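Local coordinates for protein epoxyqueuosine reductase (Streptococcus thermophilus, PDB 5D6S) that is an iron-sulfur protein of the QueG family, holding cobalamin and two 4Fe-4S clusters and ending in a run of helices, at residues A[292-304]-A[317-329]. Numbering follows the deposited sequence.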
ATOM      1  N   GLU A 292      -8.682  11.288  12.528  1.00 62.73           N
ATOM      2  CA  GLU A 292      -9.567  11.116  13.665  1.00 63.78           C
ATOM      3  C   GLU A 292     -10.696  10.227  13.159  1.00 53.46           C
ATOM      4  O   GLU A 292     -11.315  10.515  12.133  1.00 56.05           O
ATOM      5  CB  GLU A 292     -10.087  12.483  14.151  1.00 68.45           C
ATOM      6  CG  GLU A 292      -8.998  13.443  14.671  1.00 68.65           C
ATOM      7  CD  GLU A 292      -9.530  14.844  14.958  1.00 71.97           C
ATOM      8  OE1 GLU A 292      -9.729  15.204  16.148  1.00 77.59           O
ATOM      9  OE2 GLU A 292      -9.803  15.570  13.988  1.00 77.86           O
ATOM     10  N   LEU A 293     -10.943   9.136  13.867  1.00 49.93           N
ATOM     11  CA  LEU A 293     -11.775   8.056  13.348  1.00 46.10           C
ATOM     12  C   LEU A 293     -13.265   8.396  13.268  1.00 47.41           C
ATOM     13  O   LEU A 293     -13.866   8.225  12.215  1.00 47.23           O
ATOM     14  CB  LEU A 293     -11.566   6.792  14.173  1.00 51.19           C
ATOM     15  CG  LEU A 293     -10.089   6.321  14.096  1.00 51.72           C
ATOM     16  CD1 LEU A 293      -9.761   5.369  15.235  1.00 51.46           C
ATOM     17  CD2 LEU A 293      -9.800   5.687  12.750  1.00 50.60           C
ATOM     18  N   LEU A 294     -13.867   8.889  14.349  1.00 42.55           N
ATOM     19  CA  LEU A 294     -15.300   9.137  14.333  1.00 39.05           C
ATOM     20  C   LEU A 294     -15.656  10.248  13.346  1.00 44.34           C
ATOM     21  O   LEU A 294     -16.697  10.157  12.656  1.00 43.55           O
ATOM     22  CB  LEU A 294     -15.833   9.431  15.734  1.00 40.91           C
ATOM     23  CG  LEU A 294     -15.857   8.210  16.654  1.00 42.80           C
ATOM     24  CD1 LEU A 294     -15.921   8.646  18.110  1.00 44.91           C
ATOM     25  CD2 LEU A 294     -17.025   7.293  16.291  1.00 42.82           C
ATOM     26  N   PRO A 295     -14.804  11.290  13.246  1.00 44.89           N
ATOM     27  CA  PRO A 295     -15.084  12.297  12.208  1.00 49.39           C
ATOM     28  C   PRO A 295     -14.903  11.706  10.823  1.00 53.19           C
ATOM     29  O   PRO A 295     -15.674  12.027   9.906  1.00 51.15           O
ATOM     30  CB  PRO A 295     -14.050  13.399  12.469  1.00 46.05           C
ATOM     31  CG  PRO A 295     -13.692  13.266  13.914  1.00 51.13           C
ATOM     32  CD  PRO A 295     -13.829  11.781  14.235  1.00 49.11           C
ATOM     33  N   PHE A 296     -13.923  10.818  10.679  1.00 51.50           N
ATOM     34  CA  PHE A 296     -13.758  10.076   9.425  1.00 50.31           C
ATOM     35  C   PHE A 296     -15.007   9.280   9.019  1.00 51.80           C
ATOM     36  O   PHE A 296     -15.374   9.256   7.847  1.00 50.70           O
ATOM     37  CB  PHE A 296     -12.599   9.123   9.530  1.00 51.15           C
ATOM     38  CG  PHE A 296     -12.182   8.548   8.220  1.00 55.51           C
ATOM     39  CD1 PHE A 296     -11.516   9.327   7.298  1.00 53.45           C
ATOM     40  CD2 PHE A 296     -12.466   7.226   7.907  1.00 61.65           C
ATOM     41  CE1 PHE A 296     -11.133   8.809   6.084  1.00 54.24           C
ATOM     42  CE2 PHE A 296     -12.067   6.688   6.707  1.00 57.18           C
ATOM     43  CZ  PHE A 296     -11.392   7.481   5.795  1.00 58.56           C
ATOM     44  N   LEU A 297     -15.667   8.662   9.997  1.00 48.72           N
ATOM     45  CA  LEU A 297     -16.915   7.949   9.739  1.00 48.64           C
ATOM     46  C   LEU A 297     -18.062   8.861   9.386  1.00 47.38           C
ATOM     47  O   LEU A 297     -19.103   8.370   9.032  1.00 58.14           O
ATOM     48  CB  LEU A 297     -17.318   7.085  10.933  1.00 46.34           C
ATOM     49  CG  LEU A 297     -16.373   5.947  11.298  1.00 47.52           C
ATOM     50  CD1 LEU A 297     -16.825   5.234  12.555  1.00 52.64           C
ATOM     51  CD2 LEU A 297     -16.283   4.961  10.163  1.00 50.14           C
ATOM     52  N   GLU A 298     -17.906  10.176   9.500  1.00 52.23           N
ATOM     53  CA  GLU A 298     -18.975  11.109   9.097  1.00 50.28           C
ATOM     54  C   GLU A 298     -18.849  11.499   7.634  1.00 49.95           C
ATOM     55  O   GLU A 298     -19.747  12.088   7.062  1.00 54.99           O
ATOM     56  CB  GLU A 298     -18.961  12.408   9.915  1.00 53.01           C
ATOM     57  CG  GLU A 298     -19.187  12.258  11.402  1.00 54.74           C
ATOM     58  CD  GLU A 298     -20.514  11.606  11.739  1.00 59.24           C
ATOM     59  OE1 GLU A 298     -21.551  11.965  11.135  1.00 51.34           O
ATOM     60  OE2 GLU A 298     -20.501  10.728  12.636  1.00 74.88           O
ATOM     61  N   LEU A 299     -17.748  11.167   7.002  1.00 50.53           N
ATOM     62  CA  LEU A 299     -17.531  11.631   5.640  1.00 48.88           C
ATOM     63  C   LEU A 299     -18.478  11.002   4.635  1.00 47.54           C
ATOM     64  O   LEU A 299     -18.804   9.826   4.724  1.00 44.93           O
ATOM     65  CB  LEU A 299     -16.090  11.356   5.217  1.00 48.40           C
ATOM     66  CG  LEU A 299     -15.071  12.189   6.008  1.00 49.75           C
ATOM     67  CD1 LEU A 299     -13.650  11.691   5.803  1.00 47.85           C
ATOM     68  CD2 LEU A 299     -15.171  13.649   5.580  1.00 49.39           C
ATOM     69  N   THR A 300     -18.906  11.817   3.681  1.00 45.09           N
ATOM     70  CA  THR A 300     -19.684  11.373   2.527  1.00 46.69           C
ATOM     71  C   THR A 300     -18.742  11.210   1.343  1.00 45.84           C
ATOM     72  O   THR A 300     -17.573  11.542   1.428  1.00 51.51           O
ATOM     73  CB  THR A 300     -20.729  12.432   2.136  1.00 49.55           C
ATOM     74  OG1 THR A 300     -20.048  13.643   1.783  1.00 56.94           O
ATOM     75  CG2 THR A 300     -21.666  12.721   3.286  1.00 46.19           C
ATOM     76  N   ASN A 301     -19.237  10.700   0.229  1.00 46.43           N
ATOM     77  CA  ASN A 301     -18.399  10.618  -0.963  1.00 45.25           C
ATOM     78  C   ASN A 301     -17.806  11.958  -1.342  1.00 55.34           C
ATOM     79  O   ASN A 301     -16.640  12.030  -1.731  1.00 61.02           O
ATOM     80  CB  ASN A 301     -19.174  10.071  -2.157  1.00 46.78           C
ATOM     81  CG  ASN A 301     -19.435   8.584  -2.042  1.00 49.40           C
ATOM     82  OD1 ASN A 301     -18.633   7.827  -1.467  1.00 55.57           O
ATOM     83  ND2 ASN A 301     -20.547   8.150  -2.575  1.00 47.68           N
ATOM     84  N   LYS A 302     -18.626  13.010  -1.241  1.00 61.00           N
ATOM     85  CA  LYS A 302     -18.207  14.363  -1.566  1.00 57.86           C
ATOM     86  C   LYS A 302     -17.150  14.862  -0.583  1.00 61.57           C
ATOM     87  O   LYS A 302     -16.079  15.292  -1.017  1.00 56.07           O
ATOM     88  CB  LYS A 302     -19.399  15.326  -1.578  1.00 63.84           C
ATOM     89  CG  LYS A 302     -19.105  16.666  -2.235  1.00 73.45           C
ATOM     90  CD  LYS A 302     -20.261  17.661  -2.134  1.00 75.03           C
ATOM     91  CE  LYS A 302     -20.074  18.575  -0.933  1.00 84.88           C
ATOM     92  NZ  LYS A 302     -21.095  19.649  -0.895  1.00 99.37           N
ATOM     93  N   SER A 303     -17.446  14.832   0.724  1.00 53.89           N
ATOM     94  CA  SER A 303     -16.489  15.367   1.707  1.00 52.15           C
ATOM     95  C   SER A 303     -15.218  14.527   1.754  1.00 51.98           C
ATOM     96  O   SER A 303     -14.134  15.057   2.031  1.00 50.05           O
ATOM     97  CB  SER A 303     -17.097  15.515   3.106  1.00 50.76           C
ATOM     98  OG  SER A 303     -17.760  14.342   3.532  1.00 61.35           O
ATOM     99  N   PHE A 304     -15.354  13.230   1.471  1.00 47.80           N
ATOM    100  CA  PHE A 304     -14.192  12.356   1.370  1.00 55.25           C
ATOM    101  C   PHE A 304     -13.272  12.746   0.195  1.00 56.97           C
ATOM    102  O   PHE A 304     -12.070  12.809   0.368  1.00 46.57           O
ATOM    103  CB  PHE A 304     -14.590  10.889   1.207  1.00 53.93           C
ATOM    104  CG  PHE A 304     -13.411   9.962   1.114  1.00 51.30           C
ATOM    105  CD1 PHE A 304     -12.704   9.598   2.254  1.00 48.80           C
ATOM    106  CD2 PHE A 304     -12.998   9.456  -0.121  1.00 51.22           C
ATOM    107  CE1 PHE A 304     -11.608   8.746   2.179  1.00 48.84           C
ATOM    108  CE2 PHE A 304     -11.914   8.596  -0.202  1.00 51.43           C
ATOM    109  CZ  PHE A 304     -11.209   8.250   0.951  1.00 50.25           C
ATOM    110  N   GLY A 317     -12.217   4.669  -2.969  1.00 48.34           N
ATOM    111  CA  GLY A 317     -13.255   5.389  -2.245  1.00 45.61           C
ATOM    112  C   GLY A 317     -13.252   5.151  -0.742  1.00 44.56           C
ATOM    113  O   GLY A 317     -12.401   4.451  -0.191  1.00 46.73           O
ATOM    114  N   LYS A 318     -14.233   5.747  -0.087  1.00 45.83           N
ATOM    115  CA  LYS A 318     -14.253   5.848   1.350  1.00 45.80           C
ATOM    116  C   LYS A 318     -14.591   4.520   2.062  1.00 46.52           C
ATOM    117  O   LYS A 318     -14.201   4.312   3.232  1.00 40.46           O
ATOM    118  CB  LYS A 318     -15.238   6.940   1.765  1.00 46.62           C
ATOM    119  CG  LYS A 318     -16.707   6.583   1.576  1.00 49.01           C
ATOM    120  CD  LYS A 318     -17.570   7.705   2.132  1.00 54.00           C
ATOM    121  CE  LYS A 318     -19.021   7.529   1.800  1.00 54.96           C
ATOM    122  NZ  LYS A 318     -19.565   6.251   2.335  1.00 59.39           N
ATOM    123  N   ASN A 319     -15.348   3.657   1.385  1.00 42.93           N
ATOM    124  CA  ASN A 319     -15.964   2.527   2.069  1.00 40.22           C
ATOM    125  C   ASN A 319     -14.993   1.529   2.698  1.00 42.51           C
ATOM    126  O   ASN A 319     -15.181   1.125   3.860  1.00 45.62           O
ATOM    127  CB  ASN A 319     -16.926   1.826   1.164  1.00 41.96           C
ATOM    128  CG  ASN A 319     -18.247   2.587   0.980  1.00 42.25           C
ATOM    129  OD1 ASN A 319     -18.535   3.578   1.619  1.00 45.34           O
ATOM    130  ND2 ASN A 319     -19.054   2.081   0.090  1.00 43.54           N
ATOM    131  N   ILE A 320     -13.944   1.147   1.986  1.00 41.76           N
ATOM    132  CA  ILE A 320     -12.972   0.252   2.602  1.00 47.10           C
ATOM    133  C   ILE A 320     -12.270   0.910   3.810  1.00 44.24           C
ATOM    134  O   ILE A 320     -12.033   0.279   4.838  1.00 47.99           O
ATOM    135  CB  ILE A 320     -11.917  -0.277   1.620  1.00 49.93           C
ATOM    136  CG1 ILE A 320     -11.248   0.856   0.853  1.00 50.01           C
ATOM    137  CG2 ILE A 320     -12.522  -1.287   0.671  1.00 47.27           C
ATOM    138  CD1 ILE A 320      -9.939   0.425   0.253  1.00 53.48           C
ATOM    139  N   LEU A 321     -12.022   2.197   3.707  1.00 43.53           N
ATOM    140  CA  LEU A 321     -11.414   2.916   4.816  1.00 46.79           C
ATOM    141  C   LEU A 321     -12.342   3.056   6.003  1.00 47.56           C
ATOM    142  O   LEU A 321     -11.909   2.871   7.126  1.00 55.96           O
ATOM    143  CB  LEU A 321     -10.925   4.291   4.354  1.00 52.20           C
ATOM    144  CG  LEU A 321      -9.955   4.218   3.163  1.00 49.29           C
ATOM    145  CD1 LEU A 321      -9.463   5.602   2.807  1.00 51.72           C
ATOM    146  CD2 LEU A 321      -8.771   3.322   3.496  1.00 47.21           C
ATOM    147  N   GLN A 322     -13.623   3.354   5.774  1.00 45.22           N
ATOM    148  CA  GLN A 322     -14.554   3.476   6.891  1.00 45.73           C
ATOM    149  C   GLN A 322     -14.775   2.124   7.571  1.00 49.55           C
ATOM    150  O   GLN A 322     -14.871   2.056   8.794  1.00 54.11           O
ATOM    151  CB  GLN A 322     -15.855   4.126   6.442  1.00 47.10           C
ATOM    152  CG  GLN A 322     -15.636   5.594   6.077  1.00 49.74           C
ATOM    153  CD  GLN A 322     -16.879   6.316   5.586  1.00 44.82           C
ATOM    154  OE1 GLN A 322     -17.795   5.701   5.032  1.00 42.56           O
ATOM    155  NE2 GLN A 322     -16.903   7.637   5.768  1.00 43.55           N
ATOM    156  N   ARG A 323     -14.839   1.046   6.783  1.00 45.59           N
ATOM    157  CA  ARG A 323     -14.857  -0.283   7.369  1.00 46.68           C
ATOM    158  C   ARG A 323     -13.662  -0.431   8.331  1.00 47.62           C
ATOM    159  O   ARG A 323     -13.809  -0.880   9.453  1.00 41.36           O
ATOM    160  CB  ARG A 323     -14.803  -1.399   6.277  1.00 51.64           C
ATOM    161  CG  ARG A 323     -14.245  -2.708   6.825  1.00 48.56           C
ATOM    162  CD  ARG A 323     -14.452  -3.960   6.011  1.00 53.15           C
ATOM    163  NE  ARG A 323     -13.581  -4.307   4.860  1.00 53.97           N
ATOM    164  CZ  ARG A 323     -12.454  -3.731   4.460  1.00 56.19           C
ATOM    165  NH1 ARG A 323     -11.892  -2.703   5.075  1.00 62.69           N
ATOM    166  NH2 ARG A 323     -11.866  -4.205   3.386  1.00 54.97           N
ATOM    167  N   ASN A 324     -12.468  -0.105   7.832  1.00 46.52           N
ATOM    168  CA  ASN A 324     -11.245  -0.257   8.598  1.00 51.16           C
ATOM    169  C   ASN A 324     -11.256   0.607   9.854  1.00 52.22           C
ATOM    170  O   ASN A 324     -10.773   0.200  10.905  1.00 52.98           O
ATOM    171  CB  ASN A 324     -10.020   0.115   7.753  1.00 52.04           C
ATOM    172  CG  ASN A 324      -9.850  -0.791   6.558  1.00 50.93           C
ATOM    173  OD1 ASN A 324     -10.403  -1.886   6.520  1.00 48.24           O
ATOM    174  ND2 ASN A 324      -9.076  -0.354   5.582  1.00 50.39           N
ATOM    175  N   ALA A 325     -11.840   1.784   9.740  1.00 45.83           N
ATOM    176  CA  ALA A 325     -11.914   2.697  10.851  1.00 48.21           C
ATOM    177  C   ALA A 325     -12.793   2.125  11.933  1.00 43.52           C
ATOM    178  O   ALA A 325     -12.493   2.271  13.126  1.00 44.73           O
ATOM    179  CB  ALA A 325     -12.430   4.064  10.384  1.00 53.07           C
ATOM    180  N   ILE A 326     -13.892   1.481  11.537  1.00 44.58           N
ATOM    181  CA  ILE A 326     -14.756   0.788  12.515  1.00 41.40           C
ATOM    182  C   ILE A 326     -13.941  -0.279  13.213  1.00 43.63           C
ATOM    183  O   ILE A 326     -14.009  -0.445  14.435  1.00 51.14           O
ATOM    184  CB  ILE A 326     -15.984   0.178  11.858  1.00 41.45           C
ATOM    185  CG1 ILE A 326     -16.934   1.295  11.438  1.00 41.51           C
ATOM    186  CG2 ILE A 326     -16.689  -0.757  12.824  1.00 44.76           C
ATOM    187  CD1 ILE A 326     -17.915   0.858  10.389  1.00 40.99           C
ATOM    188  N   ILE A 327     -13.112  -0.963  12.446  1.00 42.67           N
ATOM    189  CA  ILE A 327     -12.272  -1.975  13.030  1.00 45.54           C
ATOM    190  C   ILE A 327     -11.277  -1.366  14.020  1.00 48.66           C
ATOM    191  O   ILE A 327     -11.019  -1.946  15.084  1.00 50.44           O
ATOM    192  CB  ILE A 327     -11.578  -2.795  11.958  1.00 45.11           C
ATOM    193  CG1 ILE A 327     -12.635  -3.623  11.209  1.00 51.74           C
ATOM    194  CG2 ILE A 327     -10.547  -3.719  12.584  1.00 47.15           C
ATOM    195  CD1 ILE A 327     -12.172  -4.212   9.885  1.00 50.90           C
ATOM    196  N   ALA A 328     -10.693  -0.235  13.660  1.00 44.56           N
ATOM    197  CA  ALA A 328      -9.731   0.429  14.535  1.00 46.27           C
ATOM    198  C   ALA A 328     -10.413   0.794  15.836  1.00 50.13           C
ATOM    199  O   ALA A 328      -9.922   0.469  16.922  1.00 48.39           O
ATOM    200  CB  ALA A 328      -9.188   1.687  13.868  1.00 49.01           C
ATOM    201  N   LEU A 329     -11.569   1.452  15.725  1.00 49.78           N
ATOM    202  CA  LEU A 329     -12.354   1.789  16.913  1.00 47.43           C
ATOM    203  C   LEU A 329     -12.650   0.567  17.795  1.00 48.54           C
ATOM    204  O   LEU A 329     -12.617   0.670  19.021  1.00 50.28           O
ATOM    205  CB  LEU A 329     -13.657   2.456  16.519  1.00 41.46           C
ATOM    206  CG  LEU A 329     -13.430   3.849  15.998  1.00 44.92           C
ATOM    207  CD1 LEU A 329     -14.733   4.371  15.401  1.00 50.05           C
ATOM    208  CD2 LEU A 329     -12.932   4.773  17.087  1.00 43.43           C
TER
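Leu293 and Leu297 pack against Leu329 where two short helices, 293-296 and 301-308, joined by a type I beta turn (Phe296 to Leu299), lie along helix 318-331 in the all-helical C-terminal part of this QueG-family protein. Leu293 lies alongside Leu329, pointing the opposite way, its CD1 3.7 Å from Leu329 CD2, whereas Leu297 meets Leu329 tip to tip, CD1 to CD1 at 3.6 Å. Small Ala325 suits the close approach here (Leu293 CA to Ala325 CA 5.9 Å), its CB touching CD2 of both Leu293 and Leu297. Ile326, also touching Leu297, and Ile327 reach Thr356 of helix 351-364.

Two phenylalanines pack against the N-terminal half of helix 318-331. With CG anti to the backbone N (chi1 -179°), Phe304 lays one ring face on Lys318 CB, 3.7 Å from the centroid (CH-pi), while its edge meets Leu321 CD1. The Phe296 edge, at CZ, abuts Leu321 CB at 3.5 Å.

Two hydrogen bonds tie the turn to the helix: the long Gln322 donates through NE2 to Leu299 O and Phe296 O. Lys318 NZ, 3.3 Å from Gln322 OE1, probably helps to set the amide's rotation. The bond from NE2 to Phe296 O (3.0 Å) lies in the carbonyl plane on a lone pair.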